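Side-chain contacts in odorant-binding protein 1F (Rattus norvegicus, PDB 3FIQ), which binds a wide variety of chemical odorants in the nasal epithelium, as a secreted carrier of the lipocalin family: residues 34-39 and 150-155; 88-91 and 97-100; 113-118 and 130-135. All coordinates share one frame; numbering follows the deposited sequence. Where two conformers were deposited one is given.

Contact 1 (34-39 and 150-155)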
ATOM      1  N   SER A  34       1.671   4.706  11.541  1.00  6.56           N
ATOM      2  CA  SER A  34       2.704   5.162  10.620  1.00  8.34           C
ATOM      3  C   SER A  34       2.535   4.667   9.197  1.00  9.72           C
ATOM      4  O   SER A  34       2.971   5.309   8.240  1.00  9.74           O
ATOM      5  CB  SER A  34       4.128   4.766  11.099  1.00 10.59           C
ATOM      6  OG  SER A  34       4.152   3.410  11.356  1.00 13.62           O
ATOM      7  N   LEU A  35       1.874   3.517   9.093  1.00  6.92           N
ATOM      8  CA  LEU A  35       1.650   2.895   7.801  1.00  5.90           C
ATOM      9  C   LEU A  35       0.230   3.103   7.231  1.00  5.50           C
ATOM     10  O   LEU A  35      -0.142   2.401   6.240  1.00  6.64           O
ATOM     11  CB  LEU A  35       2.034   1.404   7.894  1.00  4.72           C
ATOM     12  CG  LEU A  35       3.428   1.108   8.452  1.00  8.65           C
ATOM     13  CD1 LEU A  35       3.707  -0.391   8.462  1.00  6.63           C
ATOM     14  CD2 LEU A  35       4.465   1.868   7.641  1.00  7.09           C
ATOM     15  N   ARG A  36      -0.545   3.969   7.843  1.00  5.30           N
ATOM     16  CA  ARG A  36      -1.915   4.214   7.326  1.00  6.93           C
ATOM     17  C   ARG A  36      -1.813   5.242   6.209  1.00  4.58           C
ATOM     18  O   ARG A  36      -2.117   6.424   6.389  1.00  6.28           O
ATOM     19  CB  ARG A  36      -2.844   4.701   8.399  1.00  5.50           C
ATOM     20  CG  ARG A  36      -4.299   4.766   8.005  1.00  5.13           C
ATOM     21  CD  ARG A  36      -5.148   5.256   9.097  1.00  5.60           C
ATOM     22  NE  ARG A  36      -6.588   5.324   8.719  1.00  7.35           N
ATOM     23  CZ  ARG A  36      -7.476   4.330   8.895  1.00  6.11           C
ATOM     24  NH1 ARG A  36      -7.142   3.160   9.434  1.00  5.94           N
ATOM     25  NH2 ARG A  36      -8.784   4.574   8.605  1.00  8.59           N
ATOM     26  N   ALA A  37      -1.433   4.739   5.038  1.00  4.42           N
ATOM     27  CA  ALA A  37      -1.105   5.588   3.909  1.00  4.72           C
ATOM     28  C   ALA A  37      -2.263   5.679   2.960  1.00  4.43           C
ATOM     29  O   ALA A  37      -2.744   4.628   2.443  1.00  4.78           O
ATOM     30  CB  ALA A  37       0.026   4.978   3.153  1.00  4.61           C
ATOM     31  N   TYR A  38      -2.698   6.915   2.739  1.00  4.60           N
ATOM     32  CA  TYR A  38      -3.797   7.229   1.788  1.00  4.71           C
ATOM     33  C   TYR A  38      -3.114   7.605   0.458  1.00  4.72           C
ATOM     34  O   TYR A  38      -2.605   8.728   0.298  1.00  6.31           O
ATOM     35  CB  TYR A  38      -4.624   8.374   2.270  1.00  4.98           C
ATOM     36  CG  TYR A  38      -5.456   8.129   3.518  1.00  7.94           C
ATOM     37  CD1 TYR A  38      -4.892   8.225   4.802  1.00  7.88           C
ATOM     38  CD2 TYR A  38      -6.812   7.779   3.419  1.00  5.68           C
ATOM     39  CE1 TYR A  38      -5.706   7.974   5.952  1.00  5.23           C
ATOM     40  CE2 TYR A  38      -7.587   7.552   4.526  1.00  5.34           C
ATOM     41  CZ  TYR A  38      -7.021   7.646   5.795  1.00  6.99           C
ATOM     42  OH  TYR A  38      -7.788   7.446   6.927  1.00  6.78           O
ATOM     43  N   PHE A  39      -3.034   6.640  -0.466  1.00  4.66           N
ATOM     44  CA  PHE A  39      -2.308   6.912  -1.722  1.00  4.66           C
ATOM     45  C   PHE A  39      -2.938   8.085  -2.416  1.00  5.17           C
ATOM     46  O   PHE A  39      -4.142   8.335  -2.318  1.00  5.55           O
ATOM     47  CB  PHE A  39      -2.367   5.676  -2.645  1.00  4.60           C
ATOM     48  CG  PHE A  39      -1.226   4.662  -2.381  1.00  4.63           C
ATOM     49  CD1 PHE A  39      -0.680   4.462  -1.128  1.00  5.97           C
ATOM     50  CD2 PHE A  39      -0.760   3.874  -3.400  1.00  5.36           C
ATOM     51  CE1 PHE A  39       0.373   3.526  -0.912  1.00  4.46           C
ATOM     52  CE2 PHE A  39       0.258   2.941  -3.166  1.00  6.74           C
ATOM     53  CZ  PHE A  39       0.795   2.759  -1.940  1.00  8.00           C
ATOM     54  N   VAL A 150     -11.654   4.308   2.680  1.00  6.74           N
ATOM     55  CA  VAL A 150     -12.439   5.198   1.840  1.00  9.33           C
ATOM     56  C   VAL A 150     -13.206   6.269   2.599  1.00  7.81           C
ATOM     57  O   VAL A 150     -13.164   7.464   2.212  1.00  9.74           O
ATOM     58  CB  VAL A 150     -13.344   4.396   0.914  1.00 10.47           C
ATOM     59  CG1 VAL A 150     -14.316   5.315   0.179  1.00 14.65           C
ATOM     60  CG2 VAL A 150     -12.490   3.584  -0.047  1.00 10.17           C
ATOM     61  N   PRO A 151     -13.866   5.900   3.707  1.00  7.92           N
ATOM     62  CA  PRO A 151     -14.687   6.929   4.368  1.00  7.96           C
ATOM     63  C   PRO A 151     -13.961   8.073   5.018  1.00  9.17           C
ATOM     64  O   PRO A 151     -14.524   9.137   5.229  1.00 13.09           O
ATOM     65  CB  PRO A 151     -15.401   6.143   5.467  1.00 13.50           C
ATOM     66  CG  PRO A 151     -15.372   4.730   4.990  1.00 12.26           C
ATOM     67  CD  PRO A 151     -14.063   4.579   4.339  1.00  7.76           C
ATOM     68  N   THR A 152     -12.685   7.898   5.271  1.00  8.87           N
ATOM     69  CA  THR A 152     -11.831   8.963   5.824  1.00  9.61           C
ATOM     70  C   THR A 152     -10.813   9.526   4.833  1.00 11.37           C
ATOM     71  O   THR A 152      -9.908  10.266   5.210  1.00 13.46           O
ATOM     72  CB  THR A 152     -11.082   8.487   7.071  1.00  8.92           C
ATOM     73  OG1 THR A 152     -10.307   7.329   6.833  1.00  8.04           O
ATOM     74  CG2 THR A 152     -12.060   8.120   8.171  1.00 11.09           C
ATOM     75  N   ASP A 153     -10.939   9.180   3.551  1.00  6.75           N
ATOM     76  CA  ASP A 153      -9.996   9.661   2.547  1.00  7.93           C
ATOM     77  C   ASP A 153     -10.475  10.994   2.057  1.00 11.09           C
ATOM     78  O   ASP A 153     -11.410  11.109   1.211  1.00 18.36           O
ATOM     79  CB  ASP A 153      -9.940   8.659   1.401  1.00  8.91           C
ATOM     80  CG  ASP A 153      -8.930   9.079   0.308  1.00 14.29           C
ATOM     81  OD1 ASP A 153      -8.480  10.225   0.360  1.00 19.43           O
ATOM     82  OD2 ASP A 153      -8.682   8.298  -0.609  1.00 12.96           O
ATOM     83  N   THR A 154      -9.904  12.025   2.640  1.00 12.31           N
ATOM     84  CA  THR A 154     -10.255  13.368   2.292  1.00 11.55           C
ATOM     85  C   THR A 154      -9.143  14.186   1.695  1.00 11.97           C
ATOM     86  O   THR A 154      -9.360  15.392   1.470  1.00 16.86           O
ATOM     87  CB  THR A 154     -10.709  14.115   3.554  1.00 16.00           C
ATOM     88  OG1 THR A 154      -9.646  14.076   4.556  1.00 15.49           O
ATOM     89  CG2 THR A 154     -11.943  13.438   4.139  1.00 25.01           C
ATOM     90  N   CYS A 155      -7.952  13.622   1.475  1.00 12.66           N
ATOM     91  CA  CYS A 155      -6.819  14.414   1.017  1.00 12.54           C
ATOM     92  C   CYS A 155      -6.602  14.495  -0.505  1.00 19.41           C
ATOM     93  O   CYS A 155      -5.625  15.137  -0.951  1.00 20.06           O
ATOM     94  CB  CYS A 155      -5.557  13.886   1.618  1.00 13.20           C
ATOM     95  SG  CYS A 155      -5.585  13.988   3.442  1.00 20.89           S
TER
HETATM   96  O   HOH W   1      -6.081   7.253  -0.575  1.00  6.27           O
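Where the chain enters strand 38-44 of the lipocalin barrel, Tyr38 reaches outward to Thr152 and Asp153 of the C-terminal segment that runs along the barrel wall. Its first torsion sets the ring beside the backbone N (chi1 -68°) and directs the hydroxyl at Thr152. There OH and Thr152 OG1 form a very short hydrogen bond of 2.5 Å in which either oxygen could be the donor. OG1 lies at the ring edge, in the plane, and also has a weak bond to Leu149 O. Tyrosine suits the site because its flank gives apolar cover while its end is polar: CD2 packs 3.8 Å from Asp153 CB, with the ring and carboxylate planes 59° apart.

Arg36, two residues earlier in the loop before the strand, reaches the same hydroxyl with an extended chain. Its NH2 gives Tyr38 OH a weak hydrogen bond of 3.5 Å, and Thr152 OG1 stands in the guanidinium plane at its edge, 3.6 Å from NH2. The firmer anchors of the arginine are elsewhere, NH1 binding Val29 O and Gln147 OE1.

Further along, one water joins the segments, donating to Phe39 O at 2.8 Å and to Asp153 OD2 at 2.8 Å; it supplies the protons that let two acceptors, a carbonyl and a carboxylate, be linked. OD2 also has a long, weak ion pair with Arg17. Cys155, at the end of the segment, is tied by a disulfide to Cys63, fastening the C-terminal tail to the outside of the barrel, a link found in many lipocalins.

Contact 2 (88-91 and 97-100)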
ATOM      1  N   PHE A  88       8.490  -4.099  -0.601  1.00  5.46           N
ATOM      2  CA  PHE A  88       7.162  -4.279  -1.136  1.00  6.31           C
ATOM      3  C   PHE A  88       7.111  -4.837  -2.530  1.00  7.70           C
ATOM      4  O   PHE A  88       8.042  -4.693  -3.311  1.00  6.46           O
ATOM      5  CB  PHE A  88       6.335  -2.988  -0.976  1.00  7.32           C
ATOM      6  CG  PHE A  88       6.738  -1.823  -1.816  1.00  7.75           C
ATOM      7  CD1 PHE A  88       7.617  -0.842  -1.344  1.00  6.58           C
ATOM      8  CD2 PHE A  88       6.159  -1.670  -3.074  1.00  5.30           C
ATOM      9  CE1 PHE A  88       7.916   0.253  -2.127  1.00  8.52           C
ATOM     10  CE2 PHE A  88       6.469  -0.564  -3.846  1.00  6.35           C
ATOM     11  CZ  PHE A  88       7.298   0.396  -3.370  1.00  6.52           C
ATOM     12  N   HIS A  89       6.029  -5.542  -2.848  1.00  7.64           N
ATOM     13  CA  HIS A  89       5.891  -6.110  -4.180  1.00  8.21           C
ATOM     14  C   HIS A  89       4.412  -6.277  -4.518  1.00  9.88           C
ATOM     15  O   HIS A  89       3.549  -6.130  -3.658  1.00  7.32           O
ATOM     16  CB  HIS A  89       6.695  -7.439  -4.321  1.00  6.97           C
ATOM     17  CG  HIS A  89       6.180  -8.606  -3.527  1.00  9.54           C
ATOM     18  ND1 HIS A  89       6.330  -8.735  -2.167  1.00 10.74           N
ATOM     19  CD2 HIS A  89       5.554  -9.737  -3.928  1.00 14.59           C
ATOM     20  CE1 HIS A  89       5.802  -9.883  -1.762  1.00 10.84           C
ATOM     21  NE2 HIS A  89       5.303 -10.493  -2.807  1.00 15.60           N
ATOM     22  N   VAL A  90       4.112  -6.628  -5.771  1.00 10.36           N
ATOM     23  CA  VAL A  90       2.733  -6.706  -6.236  1.00  6.53           C
ATOM     24  C   VAL A  90       2.216  -8.136  -6.120  1.00  9.27           C
ATOM     25  O   VAL A  90       2.865  -9.054  -6.575  1.00 12.86           O
ATOM     26  CB  VAL A  90       2.700  -6.257  -7.691  1.00  9.07           C
ATOM     27  CG1 VAL A  90       1.250  -6.434  -8.269  1.00 10.74           C
ATOM     28  CG2 VAL A  90       3.130  -4.787  -7.791  1.00 11.30           C
ATOM     29  N   LEU A  91       1.135  -8.343  -5.424  1.00  8.59           N
ATOM     30  CA  LEU A  91       0.565  -9.657  -5.281  1.00  8.50           C
ATOM     31  C   LEU A  91      -0.511  -9.885  -6.309  1.00 11.44           C
ATOM     32  O   LEU A  91      -0.761 -11.017  -6.743  1.00 17.06           O
ATOM     33  CB  LEU A  91      -0.147  -9.833  -3.933  1.00 11.50           C
ATOM     34  CG  LEU A  91       0.561  -9.720  -2.667  1.00 11.61           C
ATOM     35  CD1 LEU A  91      -0.405  -9.879  -1.481  1.00 13.71           C
ATOM     36  CD2 LEU A  91       1.658 -10.773  -2.615  1.00 16.25           C
ATOM     37  N   ILE A  97      -7.068  -1.960  -9.899  1.00  9.16           N
ATOM     38  CA  ILE A  97      -6.840  -2.415  -8.527  1.00  7.28           C
ATOM     39  C   ILE A  97      -5.471  -3.079  -8.482  1.00  8.77           C
ATOM     40  O   ILE A  97      -5.168  -3.897  -9.321  1.00  9.86           O
ATOM     41  CB  ILE A  97      -7.920  -3.415  -8.072  1.00  7.55           C
ATOM     42  CG1 ILE A  97      -9.314  -2.774  -8.036  1.00 10.98           C
ATOM     43  CG2 ILE A  97      -7.496  -4.045  -6.768  1.00 11.65           C
ATOM     44  CD1 ILE A  97      -9.474  -1.751  -6.944  1.00 10.07           C
ATOM     45  N   ILE A  98      -4.656  -2.746  -7.488  1.00  5.66           N
ATOM     46  CA  ILE A  98      -3.399  -3.407  -7.162  1.00  5.32           C
ATOM     47  C   ILE A  98      -3.398  -3.815  -5.733  1.00  5.43           C
ATOM     48  O   ILE A  98      -3.720  -2.988  -4.865  1.00  6.87           O
ATOM     49  CB  ILE A  98      -2.188  -2.519  -7.469  1.00  6.12           C
ATOM     50  CG1 ILE A  98      -2.164  -2.222  -8.962  1.00 10.51           C
ATOM     51  CG2 ILE A  98      -0.879  -3.222  -7.043  1.00  6.07           C
ATOM     52  CD1 ILE A  98      -1.036  -1.271  -9.384  1.00 15.90           C
ATOM     53  N   PHE A  99      -3.115  -5.078  -5.453  1.00  6.55           N
ATOM     54  CA  PHE A  99      -2.780  -5.540  -4.104  1.00  7.04           C
ATOM     55  C   PHE A  99      -1.265  -5.571  -3.879  1.00  8.01           C
ATOM     56  O   PHE A  99      -0.570  -6.285  -4.606  1.00  8.12           O
ATOM     57  CB  PHE A  99      -3.280  -6.951  -3.855  1.00  6.10           C
ATOM     58  CG  PHE A  99      -4.800  -7.143  -3.811  1.00  6.96           C
ATOM     59  CD1 PHE A  99      -5.739  -6.131  -4.091  1.00 11.50           C
ATOM     60  CD2 PHE A  99      -5.277  -8.359  -3.370  1.00 13.43           C
ATOM     61  CE1 PHE A  99      -7.076  -6.384  -4.023  1.00 13.89           C
ATOM     62  CE2 PHE A  99      -6.634  -8.604  -3.320  1.00 15.00           C
ATOM     63  CZ  PHE A  99      -7.513  -7.652  -3.647  1.00 11.20           C
ATOM     64  N   PHE A 100      -0.723  -4.757  -2.983  1.00  4.97           N
ATOM     65  CA  PHE A 100       0.674  -4.753  -2.621  1.00  5.72           C
ATOM     66  C   PHE A 100       0.860  -5.498  -1.319  1.00  8.70           C
ATOM     67  O   PHE A 100       0.066  -5.429  -0.429  1.00  6.98           O
ATOM     68  CB  PHE A 100       1.171  -3.320  -2.344  1.00  4.95           C
ATOM     69  CG  PHE A 100       1.328  -2.467  -3.580  1.00  5.66           C
ATOM     70  CD1 PHE A 100       2.409  -2.603  -4.388  1.00  9.21           C
ATOM     71  CD2 PHE A 100       0.407  -1.453  -3.861  1.00  8.32           C
ATOM     72  CE1 PHE A 100       2.593  -1.772  -5.485  1.00 10.97           C
ATOM     73  CE2 PHE A 100       0.591  -0.630  -4.986  1.00  8.59           C
ATOM     74  CZ  PHE A 100       1.721  -0.820  -5.794  1.00  8.98           C
TER
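Val90 has its CG1 anti to the backbone N (chi1 176°), spreading its methyls over two partners: CG1 meets Ile98 CG2 at 4.0 Å and CG2 meets Phe100 CE1 at 3.8 Å. A branched valine suits this non-hydrogen-bonded antiparallel pair with Phe100, since each methyl meets a different neighbour on the same face of the sheet. Ile98 CG2 lies over one face of the Phe100 ring, offset toward its rim. Phe88, side by side with Phe100, turns its edge toward the face of that ring in an offset edge-to-face pair, centroids 6.0 Å apart and planes at 81°. An alanine in place of Val90 would probably leave Ile98 CG2 and Phe100 CE1 without their partner across the strands.

The backbones are joined by Leu91 N to Phe99 O, a nearly straight bond of 2.8 Å, and by a CA-H...O contact of 3.4 Å from Phe100 CA to His89 O.

Within the hairpin of strands 85-93 and 97-105, Ile98 and Phe100 face across the barrel interior to Met42 of strand 38-44. Phe99 points to the outside, where Leu132 and Leu135 of helix 126-138 cover it, and strand 111-119 bonds the far edge of strand 97-105.

Contact 3 (113-118 and 130-135); sequences NVILVA and QELRKL
The flat group met here is the main-chain carbonyl of Leu135, and Ile115 CD1 sits over its face, 3.8 Å from Leu135 C and 3.9 Å from Leu135 O. No aromatic ring belongs to either segment; the remaining contacts are between branched aliphatic side chains.

Ile115 uses two branches. CG1 stands beside the backbone N (chi1 -60°) and carries CD1 to the Leu135 turn, where it also touches Leu135 CB at 4.0 Å. CG2, the other branch, meets Leu132 CD1 at 3.7 Å, the two side chains sliding past each other in opposite directions. Isoleucine is apt for this place because one residue reaches Leu132 and Leu135, about one helical turn apart and on the same side.

Leu132 leaves the helix with CG anti to the backbone N (chi1 177°), and its end comes nearer the strand than its first bond suggests. CD1 then touches both Ile115 CG2 and Val117 CG2, the latter at 3.9 Å, while CD2 is 4.0 Å from Val117 CG2. Val117 and Leu132 meet tip to tip, so a short valine suffices where the leucine supplies the length.

Phe99 of the adjoining strand touches both Val117 and Leu135, continuing the apolar patch, and at its border Glu131 makes a salt bridge with Lys92. Ile115 and Val117, two apart on the strand, face the helix; Val114, Leu116 and Ala118 alternate with them on the other face of the sheet, where Leu116 and Ala118 meet Phe39. Segments 113-118 and 130-135 run nearly antiparallel, their axes 10.3 Å apart at closest approach: this is the helix laid against the outer wall of the beta barrel that characterises the lipocalin fold.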
ATOM      1  N   ASN A 113       3.887  -7.077   8.696  1.00  7.18           N
ATOM      2  CA  ASN A 113       3.424  -7.550   7.384  1.00  5.82           C
ATOM      3  C   ASN A 113       2.125  -6.872   7.011  1.00  7.53           C
ATOM      4  O   ASN A 113       1.188  -6.905   7.771  1.00  5.52           O
ATOM      5  CB  ASN A 113       3.288  -9.080   7.405  1.00  9.09           C
ATOM      6  CG  ASN A 113       4.655  -9.751   7.165  1.00 22.29           C
ATOM      7  OD1 ASN A 113       4.985 -10.093   6.052  1.00 23.23           O
ATOM      8  ND2 ASN A 113       5.458  -9.854   8.192  1.00 30.09           N
ATOM      9  N   VAL A 114       2.038  -6.350   5.791  1.00  5.58           N
ATOM     10  CA  VAL A 114       0.953  -5.489   5.347  1.00  5.57           C
ATOM     11  C   VAL A 114       0.476  -5.905   3.957  1.00  6.57           C
ATOM     12  O   VAL A 114       1.268  -6.253   3.089  1.00  6.96           O
ATOM     13  CB  VAL A 114       1.444  -4.040   5.249  1.00  5.77           C
ATOM     14  CG1 VAL A 114       0.282  -3.090   4.881  1.00  8.03           C
ATOM     15  CG2 VAL A 114       2.122  -3.553   6.535  1.00  8.03           C
ATOM     16  N   ILE A 115      -0.830  -5.908   3.746  1.00  5.66           N
ATOM     17  CA  ILE A 115      -1.412  -5.936   2.429  1.00  5.46           C
ATOM     18  C   ILE A 115      -2.153  -4.622   2.278  1.00  5.15           C
ATOM     19  O   ILE A 115      -2.952  -4.255   3.121  1.00  5.67           O
ATOM     20  CB  ILE A 115      -2.287  -7.152   2.124  1.00  5.89           C
ATOM     21  CG1 ILE A 115      -1.434  -8.384   2.265  1.00  7.28           C
ATOM     22  CG2 ILE A 115      -2.930  -6.997   0.685  1.00  7.13           C
ATOM     23  CD1 ILE A 115      -2.336  -9.711   2.206  1.00 10.18           C
ATOM     24  N   LEU A 116      -1.809  -3.865   1.240  1.00  4.00           N
ATOM     25  CA  LEU A 116      -2.466  -2.602   0.942  1.00  6.55           C
ATOM     26  C   LEU A 116      -3.129  -2.691  -0.429  1.00  5.98           C
ATOM     27  O   LEU A 116      -2.519  -3.139  -1.405  1.00  6.41           O
ATOM     28  CB  LEU A 116      -1.402  -1.449   0.936  1.00  6.29           C
ATOM     29  CG  LEU A 116      -2.010  -0.075   0.641  1.00  6.66           C
ATOM     30  CD1 LEU A 116      -1.232   0.974   1.392  1.00  6.37           C
ATOM     31  CD2 LEU A 116      -1.916   0.281  -0.781  1.00  6.10           C
ATOM     32  N   VAL A 117      -4.403  -2.319  -0.513  1.00  4.19           N
ATOM     33  CA  VAL A 117      -5.136  -2.324  -1.761  1.00  5.56           C
ATOM     34  C   VAL A 117      -5.252  -0.930  -2.315  1.00  5.99           C
ATOM     35  O   VAL A 117      -5.864  -0.040  -1.679  1.00  5.69           O
ATOM     36  CB  VAL A 117      -6.564  -2.885  -1.493  1.00  7.86           C
ATOM     37  CG1 VAL A 117      -7.386  -2.884  -2.768  1.00 10.02           C
ATOM     38  CG2 VAL A 117      -6.530  -4.291  -0.935  1.00  8.19           C
ATOM     39  N   ALA A 118      -4.625  -0.710  -3.469  1.00  5.05           N
ATOM     40  CA  ALA A 118      -4.645   0.596  -4.155  1.00  6.53           C
ATOM     41  C   ALA A 118      -5.633   0.497  -5.317  1.00  6.04           C
ATOM     42  O   ALA A 118      -5.744  -0.540  -5.947  1.00  7.19           O
ATOM     43  CB  ALA A 118      -3.280   0.927  -4.694  1.00  5.69           C
ATOM     44  N   GLN A 130     -13.080 -11.246  -1.062  1.00 14.81           N
ATOM     45  CA  GLN A 130     -12.790 -12.613  -0.606  1.00 12.75           C
ATOM     46  C   GLN A 130     -11.385 -12.991  -0.944  1.00 13.06           C
ATOM     47  O   GLN A 130     -10.706 -13.637  -0.126  1.00 16.34           O
ATOM     48  CB  GLN A 130     -13.761 -13.616  -1.198  1.00 19.52           C
ATOM     49  CG  GLN A 130     -15.104 -13.469  -0.627  1.00 24.20           C
ATOM     50  CD  GLN A 130     -15.210 -13.936   0.837  1.00 36.23           C
ATOM     51  OE1 GLN A 130     -15.209 -13.117   1.782  1.00 39.31           O
ATOM     52  NE2 GLN A 130     -15.329 -15.254   1.035  1.00 42.92           N
ATOM     53  N   GLU A 131     -10.918 -12.572  -2.110  1.00 14.78           N
ATOM     54  CA  GLU A 131      -9.509 -12.739  -2.475  1.00 15.04           C
ATOM     55  C   GLU A 131      -8.589 -12.062  -1.446  1.00 11.09           C
ATOM     56  O   GLU A 131      -7.535 -12.623  -1.020  1.00 16.43           O
ATOM     57  CB  GLU A 131      -9.230 -12.129  -3.842  1.00 20.51           C
ATOM     58  CG  GLU A 131      -7.766 -12.336  -4.288  1.00 23.64           C
ATOM     59  CD  GLU A 131      -7.540 -12.016  -5.773  1.00 34.26           C
ATOM     60  OE1 GLU A 131      -8.410 -11.358  -6.407  1.00 36.04           O
ATOM     61  OE2 GLU A 131      -6.485 -12.419  -6.285  1.00 40.40           O
ATOM     62  N   LEU A 132      -8.902 -10.854  -1.050  1.00 10.51           N
ATOM     63  CA  LEU A 132      -8.128 -10.139  -0.039  1.00  9.30           C
ATOM     64  C   LEU A 132      -8.091 -10.910   1.241  1.00 10.34           C
ATOM     65  O   LEU A 132      -7.016 -11.082   1.873  1.00 11.93           O
ATOM     66  CB  LEU A 132      -8.672  -8.769   0.212  1.00 10.21           C
ATOM     67  CG  LEU A 132      -7.966  -7.961   1.309  1.00  9.57           C
ATOM     68  CD1 LEU A 132      -6.516  -7.685   0.967  1.00 11.50           C
ATOM     69  CD2 LEU A 132      -8.683  -6.648   1.548  1.00 11.62           C
ATOM     70  N   ARG A 133      -9.226 -11.398   1.683  1.00 11.66           N
ATOM     71  CA  ARG A 133      -9.238 -12.209   2.897  0.70 13.51           C
ATOM     72  C   ARG A 133      -8.405 -13.471   2.804  1.00 11.35           C
ATOM     73  O   ARG A 133      -7.746 -13.837   3.752  1.00 12.51           O
ATOM     74  CB  ARG A 133     -10.657 -12.551   3.279  0.70 14.15           C
ATOM     75  CG  ARG A 133     -11.472 -11.325   3.684  0.70 13.22           C
ATOM     76  CD  ARG A 133     -12.876 -11.672   4.074  0.70 19.11           C
ATOM     77  NE  ARG A 133     -12.972 -12.833   4.943  0.70 25.52           N
ATOM     78  CZ  ARG A 133     -12.933 -12.807   6.277  0.70 25.23           C
ATOM     79  NH1 ARG A 133     -12.802 -11.661   6.943  0.70 21.03           N
ATOM     80  NH2 ARG A 133     -13.041 -13.939   6.944  0.70 30.37           N
ATOM     81  N   LYS A 134      -8.437 -14.152   1.657  1.00  9.94           N
ATOM     82  CA  LYS A 134      -7.677 -15.355   1.459  1.00 12.42           C
ATOM     83  C   LYS A 134      -6.194 -15.065   1.463  1.00 14.75           C
ATOM     84  O   LYS A 134      -5.434 -15.790   2.074  1.00 15.25           O
ATOM     85  CB  LYS A 134      -8.120 -16.065   0.186  1.00 26.45           C
ATOM     86  CG  LYS A 134      -9.422 -16.873   0.341  1.00 34.80           C
ATOM     87  CD  LYS A 134      -9.314 -18.009   1.405  1.00 47.93           C
ATOM     88  CE  LYS A 134     -10.483 -19.033   1.290  1.00 52.90           C
ATOM     89  NZ  LYS A 134     -10.559 -20.007   2.422  1.00 51.89           N
ATOM     90  N   LEU A 135      -5.791 -13.962   0.852  1.00 12.52           N
ATOM     91  CA  LEU A 135      -4.407 -13.569   0.809  1.00 12.76           C
ATOM     92  C   LEU A 135      -3.856 -13.222   2.193  1.00 11.40           C
ATOM     93  O   LEU A 135      -2.718 -13.598   2.516  1.00 12.70           O
ATOM     94  CB  LEU A 135      -4.210 -12.360  -0.104  1.00 12.52           C
ATOM     95  CG  LEU A 135      -4.221 -12.809  -1.541  1.00 13.61           C
ATOM     96  CD1 LEU A 135      -4.431 -11.504  -2.375  1.00 16.59           C
ATOM     97  CD2 LEU A 135      -2.950 -13.588  -1.934  1.00 16.78           C
TER

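In the fold
Contacts 2 and 3 are buried and their side chains meet apolarly, contact 2 adding the main-chain bonding of a sheet, whereas contact 1 is partly buried and relies on hydroxyls, a guanidinium group and a water, as befits a tail held at the barrel surface. Contacts 2 and 3, with centres about 9 Å apart, share a wall, since backbone bonds pair Ile98 with Ala118 and Phe100 with Leu116. The centres of contacts 1 and 2 are about 17 Å apart, yet Phe39 crosses the interior to touch Phe100. Contact 2 turns Val90, Ile98 and Phe100 to the inside and Phe99 to the outside, where contact 3 continues the cover; contact 1 fastens the chain's end.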